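Local coordinates for fibronectin type III domain-containing protein (Simiduia agarivorans, PDB 6P2K) that probably hydrolyses xyloglucan or related beta-glucans as a glycoside hydrolase of family 74, a two-propeller enzyme, and binds zinc ions, at residues G505-V510 with S529-Y534; K72-T77 with I105-G110. All coordinates share one frame; numbering follows the deposited sequence.

Contact 1: G505-V510 with S529-Y534; sequences GLPKGV and SNYGMY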
loop_
_atom_site.group_PDB
_atom_site.type_symbol
_atom_site.label_atom_id
_atom_site.label_comp_id
_atom_site.label_asym_id
_atom_site.label_seq_id
_atom_site.Cartn_x
_atom_site.Cartn_y
_atom_site.Cartn_z
ATOM N N GLY B 505 -11.384 -11.563 28.288
ATOM C CA GLY B 505 -12.139 -11.878 29.483
ATOM C C GLY B 505 -13.488 -12.520 29.243
ATOM O O GLY B 505 -14.248 -12.699 30.199
ATOM N N LEU B 506 -13.818 -12.860 27.999
ATOM C CA LEU B 506 -15.058 -13.574 27.718
ATOM C C LEU B 506 -14.845 -15.065 27.953
ATOM O O LEU B 506 -13.958 -15.655 27.329
ATOM C CB LEU B 506 -15.514 -13.320 26.288
ATOM C CG LEU B 506 -16.851 -13.941 25.861
ATOM C CD1 LEU B 506 -18.015 -13.285 26.588
ATOM C CD2 LEU B 506 -17.031 -13.838 24.350
ATOM N N PRO B 507 -15.615 -15.702 28.833
ATOM C CA PRO B 507 -15.357 -17.107 29.175
ATOM C C PRO B 507 -15.713 -18.055 28.035
ATOM O O PRO B 507 -16.286 -17.677 27.012
ATOM C CB PRO B 507 -16.247 -17.343 30.399
ATOM C CG PRO B 507 -17.345 -16.349 30.251
ATOM C CD PRO B 507 -16.732 -15.139 29.606
ATOM N N LYS B 508 -15.364 -19.326 28.247
ATOM C CA LYS B 508 -15.384 -20.330 27.189
ATOM C C LYS B 508 -16.776 -20.859 26.866
ATOM O O LYS B 508 -16.913 -21.627 25.907
ATOM C CB LYS B 508 -14.477 -21.506 27.570
ATOM C CG LYS B 508 -15.126 -22.489 28.537
ATOM C CD LYS B 508 -14.107 -23.179 29.436
ATOM C CE LYS B 508 -13.089 -23.974 28.633
ATOM N NZ LYS B 508 -12.059 -24.614 29.504
ATOM N N GLY B 509 -17.803 -20.491 27.626
ATOM C CA GLY B 509 -19.134 -21.015 27.358
ATOM C C GLY B 509 -19.663 -20.529 26.017
ATOM O O GLY B 509 -19.468 -19.376 25.630
ATOM N N VAL B 510 -20.335 -21.438 25.298
ATOM C CA VAL B 510 -20.883 -21.125 23.983
ATOM C C VAL B 510 -21.790 -19.908 24.077
ATOM O O VAL B 510 -22.659 -19.828 24.951
ATOM C CB VAL B 510 -21.638 -22.342 23.417
ATOM C CG1 VAL B 510 -22.442 -21.952 22.181
ATOM C CG2 VAL B 510 -20.668 -23.469 23.084
ATOM N N SER B 529 -22.877 -19.563 27.777
ATOM C CA SER B 529 -23.629 -20.608 28.463
ATOM C C SER B 529 -22.934 -21.043 29.745
ATOM O O SER B 529 -21.753 -21.406 29.737
ATOM C CB SER B 529 -23.824 -21.809 27.534
ATOM O OG SER B 529 -24.736 -21.496 26.497
ATOM N N ASN B 530 -23.685 -20.978 30.847
ATOM C CA ASN B 530 -23.255 -21.351 32.194
ATOM C C ASN B 530 -22.242 -20.384 32.787
ATOM O O ASN B 530 -21.592 -20.708 33.786
ATOM C CB ASN B 530 -22.706 -22.782 32.236
ATOM C CG ASN B 530 -23.754 -23.811 31.865
ATOM O OD1 ASN B 530 -23.545 -24.641 30.980
ATOM N ND2 ASN B 530 -24.901 -23.749 32.533
ATOM N N TYR B 531 -22.103 -19.192 32.213
ATOM C CA TYR B 531 -21.246 -18.162 32.791
ATOM C C TYR B 531 -21.986 -16.859 33.042
ATOM O O TYR B 531 -21.953 -16.346 34.165
ATOM C CB TYR B 531 -20.027 -17.920 31.887
ATOM C CG TYR B 531 -19.033 -19.054 31.924
ATOM C CD1 TYR B 531 -18.038 -19.101 32.890
ATOM C CD2 TYR B 531 -19.097 -20.088 31.000
ATOM C CE1 TYR B 531 -17.127 -20.142 32.934
ATOM C CE2 TYR B 531 -18.192 -21.138 31.035
ATOM C CZ TYR B 531 -17.210 -21.160 32.003
ATOM O OH TYR B 531 -16.309 -22.202 32.036
ATOM N N GLY B 532 -22.655 -16.308 32.039
ATOM C CA GLY B 532 -23.438 -15.106 32.228
ATOM C C GLY B 532 -23.494 -14.286 30.953
ATOM O O GLY B 532 -23.093 -14.735 29.881
ATOM N N MET B 533 -24.007 -13.066 31.094
ATOM C CA MET B 533 -24.189 -12.166 29.963
ATOM C C MET B 533 -23.083 -11.123 29.928
ATOM O O MET B 533 -22.729 -10.536 30.957
ATOM C CB MET B 533 -25.546 -11.468 30.012
ATOM C CG MET B 533 -25.855 -10.705 28.729
ATOM S SD MET B 533 -27.568 -10.176 28.593
ATOM C CE MET B 533 -28.327 -11.665 27.957
ATOM N N TYR B 534 -22.553 -10.887 28.731
ATOM C CA TYR B 534 -21.443 -9.972 28.528
ATOM C C TYR B 534 -21.797 -8.988 27.423
ATOM O O TYR B 534 -22.710 -9.214 26.624
ATOM C CB TYR B 534 -20.151 -10.728 28.192
ATOM C CG TYR B 534 -19.714 -11.641 29.312
ATOM C CD1 TYR B 534 -20.338 -12.866 29.521
ATOM C CD2 TYR B 534 -18.692 -11.270 30.177
ATOM C CE1 TYR B 534 -19.954 -13.696 30.555
ATOM C CE2 TYR B 534 -18.298 -12.099 31.208
ATOM C CZ TYR B 534 -18.937 -13.305 31.396
ATOM O OH TYR B 534 -18.551 -14.132 32.424
#

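Contact 2: K72-T77 with I105-G110; sequences KIFVGT and IAFKPG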
loop_
_atom_site.group_PDB
_atom_site.type_symbol
_atom_site.label_atom_id
_atom_site.label_comp_id
_atom_site.label_asym_id
_atom_site.label_seq_id
_atom_site.Cartn_x
_atom_site.Cartn_y
_atom_site.Cartn_z
ATOM N N LYS B 72 -44.493 -46.544 -10.828
ATOM C CA LYS B 72 -44.690 -47.185 -9.532
ATOM C C LYS B 72 -43.359 -47.174 -8.787
ATOM O O LYS B 72 -42.400 -47.827 -9.209
ATOM C CB LYS B 72 -45.221 -48.605 -9.695
ATOM C CG LYS B 72 -45.659 -49.243 -8.388
ATOM C CD LYS B 72 -46.828 -50.200 -8.583
ATOM C CE LYS B 72 -46.359 -51.570 -9.043
ATOM N NZ LYS B 72 -47.482 -52.548 -9.080
ATOM N N ILE B 73 -43.305 -46.434 -7.681
ATOM C CA ILE B 73 -42.074 -46.210 -6.933
ATOM C C ILE B 73 -42.314 -46.562 -5.473
ATOM O O ILE B 73 -43.337 -46.175 -4.896
ATOM C CB ILE B 73 -41.596 -44.751 -7.062
ATOM C CG1 ILE B 73 -41.209 -44.453 -8.507
ATOM C CG2 ILE B 73 -40.435 -44.472 -6.118
ATOM C CD1 ILE B 73 -41.406 -43.016 -8.882
ATOM N N PHE B 74 -41.373 -47.287 -4.878
ATOM C CA PHE B 74 -41.416 -47.626 -3.464
ATOM C C PHE B 74 -40.361 -46.824 -2.711
ATOM O O PHE B 74 -39.229 -46.671 -3.182
ATOM C CB PHE B 74 -41.195 -49.123 -3.248
ATOM C CG PHE B 74 -42.293 -49.978 -3.807
ATOM C CD1 PHE B 74 -43.420 -50.264 -3.052
ATOM C CD2 PHE B 74 -42.203 -50.493 -5.090
ATOM C CE1 PHE B 74 -44.438 -51.051 -3.567
ATOM C CE2 PHE B 74 -43.215 -51.280 -5.609
ATOM C CZ PHE B 74 -44.334 -51.559 -4.847
ATOM N N VAL B 75 -40.748 -46.310 -1.546
ATOM C CA VAL B 75 -39.894 -45.468 -0.715
ATOM C C VAL B 75 -39.923 -46.020 0.703
ATOM O O VAL B 75 -40.984 -46.055 1.337
ATOM C CB VAL B 75 -40.348 -43.998 -0.725
ATOM C CG1 VAL B 75 -39.481 -43.169 0.211
ATOM C CG2 VAL B 75 -40.313 -43.434 -2.136
ATOM N N GLY B 76 -38.761 -46.444 1.203
ATOM C CA GLY B 76 -38.640 -46.936 2.556
ATOM C C GLY B 76 -38.181 -45.837 3.491
ATOM O O GLY B 76 -37.144 -45.209 3.263
ATOM N N THR B 77 -38.965 -45.600 4.539
ATOM C CA THR B 77 -38.686 -44.554 5.516
ATOM C C THR B 77 -38.619 -45.148 6.919
ATOM O O THR B 77 -38.845 -46.341 7.135
ATOM C CB THR B 77 -39.744 -43.446 5.474
ATOM O OG1 THR B 77 -40.969 -43.931 6.037
ATOM C CG2 THR B 77 -39.988 -42.988 4.050
ATOM N N ILE B 105 -35.391 -52.426 -0.912
ATOM C CA ILE B 105 -36.471 -52.936 -1.753
ATOM C C ILE B 105 -35.845 -53.591 -2.977
ATOM O O ILE B 105 -34.985 -52.995 -3.634
ATOM C CB ILE B 105 -37.459 -51.831 -2.182
ATOM C CG1 ILE B 105 -37.880 -50.980 -0.984
ATOM C CG2 ILE B 105 -38.683 -52.442 -2.841
ATOM C CD1 ILE B 105 -38.006 -49.502 -1.303
ATOM N N ALA B 106 -36.270 -54.817 -3.281
ATOM C CA ALA B 106 -35.713 -55.568 -4.397
ATOM C C ALA B 106 -36.823 -56.311 -5.126
ATOM O O ALA B 106 -37.727 -56.869 -4.496
ATOM C CB ALA B 106 -34.641 -56.560 -3.926
ATOM N N PHE B 107 -36.742 -56.319 -6.453
ATOM C CA PHE B 107 -37.717 -56.978 -7.309
ATOM C C PHE B 107 -37.151 -58.279 -7.867
ATOM O O PHE B 107 -35.936 -58.473 -7.954
ATOM C CB PHE B 107 -38.137 -56.062 -8.462
ATOM C CG PHE B 107 -38.764 -54.772 -8.019
ATOM C CD1 PHE B 107 -37.982 -53.663 -7.751
ATOM C CD2 PHE B 107 -40.136 -54.668 -7.878
ATOM C CE1 PHE B 107 -38.555 -52.475 -7.347
ATOM C CE2 PHE B 107 -40.714 -53.482 -7.474
ATOM C CZ PHE B 107 -39.922 -52.384 -7.209
ATOM N N LYS B 108 -38.052 -59.168 -8.258
ATOM C CA LYS B 108 -37.643 -60.438 -8.846
ATOM C C LYS B 108 -37.367 -60.251 -10.335
ATOM O O LYS B 108 -38.168 -59.619 -11.032
ATOM C CB LYS B 108 -38.721 -61.495 -8.636
ATOM C CG LYS B 108 -38.419 -62.845 -9.264
ATOM C CD LYS B 108 -39.393 -63.904 -8.765
ATOM C CE LYS B 108 -39.387 -65.135 -9.655
ATOM N NZ LYS B 108 -40.400 -66.139 -9.215
ATOM N N PRO B 109 -36.251 -60.763 -10.850
ATOM C CA PRO B 109 -35.978 -60.636 -12.287
ATOM C C PRO B 109 -37.026 -61.371 -13.111
ATOM O O PRO B 109 -37.325 -62.542 -12.867
ATOM C CB PRO B 109 -34.589 -61.268 -12.442
ATOM C CG PRO B 109 -33.983 -61.198 -11.072
ATOM C CD PRO B 109 -35.132 -61.388 -10.128
ATOM N N GLY B 110 -37.589 -60.668 -14.091
ATOM C CA GLY B 110 -38.613 -61.222 -14.946
ATOM C C GLY B 110 -40.030 -61.067 -14.437
ATOM O O GLY B 110 -40.974 -61.252 -15.216
#

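Contact 1: G505-V510 with S529-Y534
Gly509 and Ser529 bring the two backbones together, their CA atoms 4.6 Å apart. Residues 505-510 are loop leading into strand 511-516. Residues 529-531 turn out of strand 524-528, and 532-534 begin the next strand. Ser529 N donates to Val510 O at 2.8 Å, with 163° at the hydrogen. Gly509 CA adds a CA-H...O contact to Ser529 O. A CB on Gly509 would clash with that oxygen and with the Tyr531 ring. Toward the start of the loop the backbones diverge, and side chains fill the gap.

Pro507 is wedged between two tyrosines. Its CB lies over one face of the Tyr531 ring, 3.7 Å from the centroid, and its CD lies over one face of the Tyr534 ring, 3.8 Å from the centroid. Both are CH-pi contacts. Pro507 and Tyr534 meet tip to tip, with CG 3.3 Å from Tyr534 OH. Leu506 CG is anti to the backbone N (chi1 -177°); from it CD1 comes 3.6 Å from Tyr534 CG. Lys508 CD touches Tyr531 OH at 3.5 Å, while Lys508 NZ is hydrogen-bonded to Ser370 OG of the second subunit.

An alanine at Tyr531 would probably leave Pro507 CB without its ring face and open a gap beside Gly509 N and the Lys508 chain. Tyr531 and Gly532 both face Ser528 in a classic beta bulge. The chemistry is mainly apolar: aromatic faces receive the proline, and the Ser529-Val510 bond ties the far end of the loop to the hairpin turn.

Contact 2: K72-T77 with I105-G110
Phe74 meets both Ile105 and Phe107 across two strands that run roughly antiparallel, with their axes 9.0 Å apart at closest and 144° between their directions. Phe74 CB is the first atom to touch, 3.8 Å from Ile105 CD1 and a little farther from Ile105 CG2. CG stands anti to the carbonyl carbon (chi1 -66°), and Ile105 CG2 lies obliquely to the ring it carries. Its CD2 lies 3.6 Å from Phe107 CZ, near the plane of the Phe107 ring and at its edge. CE2 follows, 3.8 Å from both CE2 and CZ of Phe107. The two rings are oblique, with centroids 5.9 Å apart and planes at 52°.

Ile105 CD1 also touches the backbone of strand 72-77. It lies 3.6 Å from Phe74 O and 4.0 Å from Gly76 N. Gly76 has no side chain, and the methyl approaches its backbone directly.

The contact is apolar and buried. Ile115 of strand 114-119 touches all three large side chains, and Leu81 of strand 80-84 touches Phe74 and Ile105. Thr66 of strand 60-66 meets both phenylalanines. Strand 72-77 is the second strand of one four-stranded antiparallel sheet, and strand 102-108 is the first of the next. Their meeting is the face-to-face packing of successive blades in a seven-bladed beta-propeller.

How the contacts relate
Contact 2 comes first along the chain and contact 1 much later. Their centres are about 53 Å apart, their nearest atoms about 32 Å, and they lie on opposite sides of the chain's centre. Contact 2 joins two neighbouring blade sheets, whereas contact 1 packs a loop against a turn of the sheet it leads into. Contact 1 lies near bound metal: the side chain of Tyr531 is about 10 Å from a zinc ion, and that of Tyr534 about 7 Å from the side chain of the zinc ligand Glu559. For contact 2, Gly76 is about 12 Å from the side chain of Asp124, a ligand of another zinc.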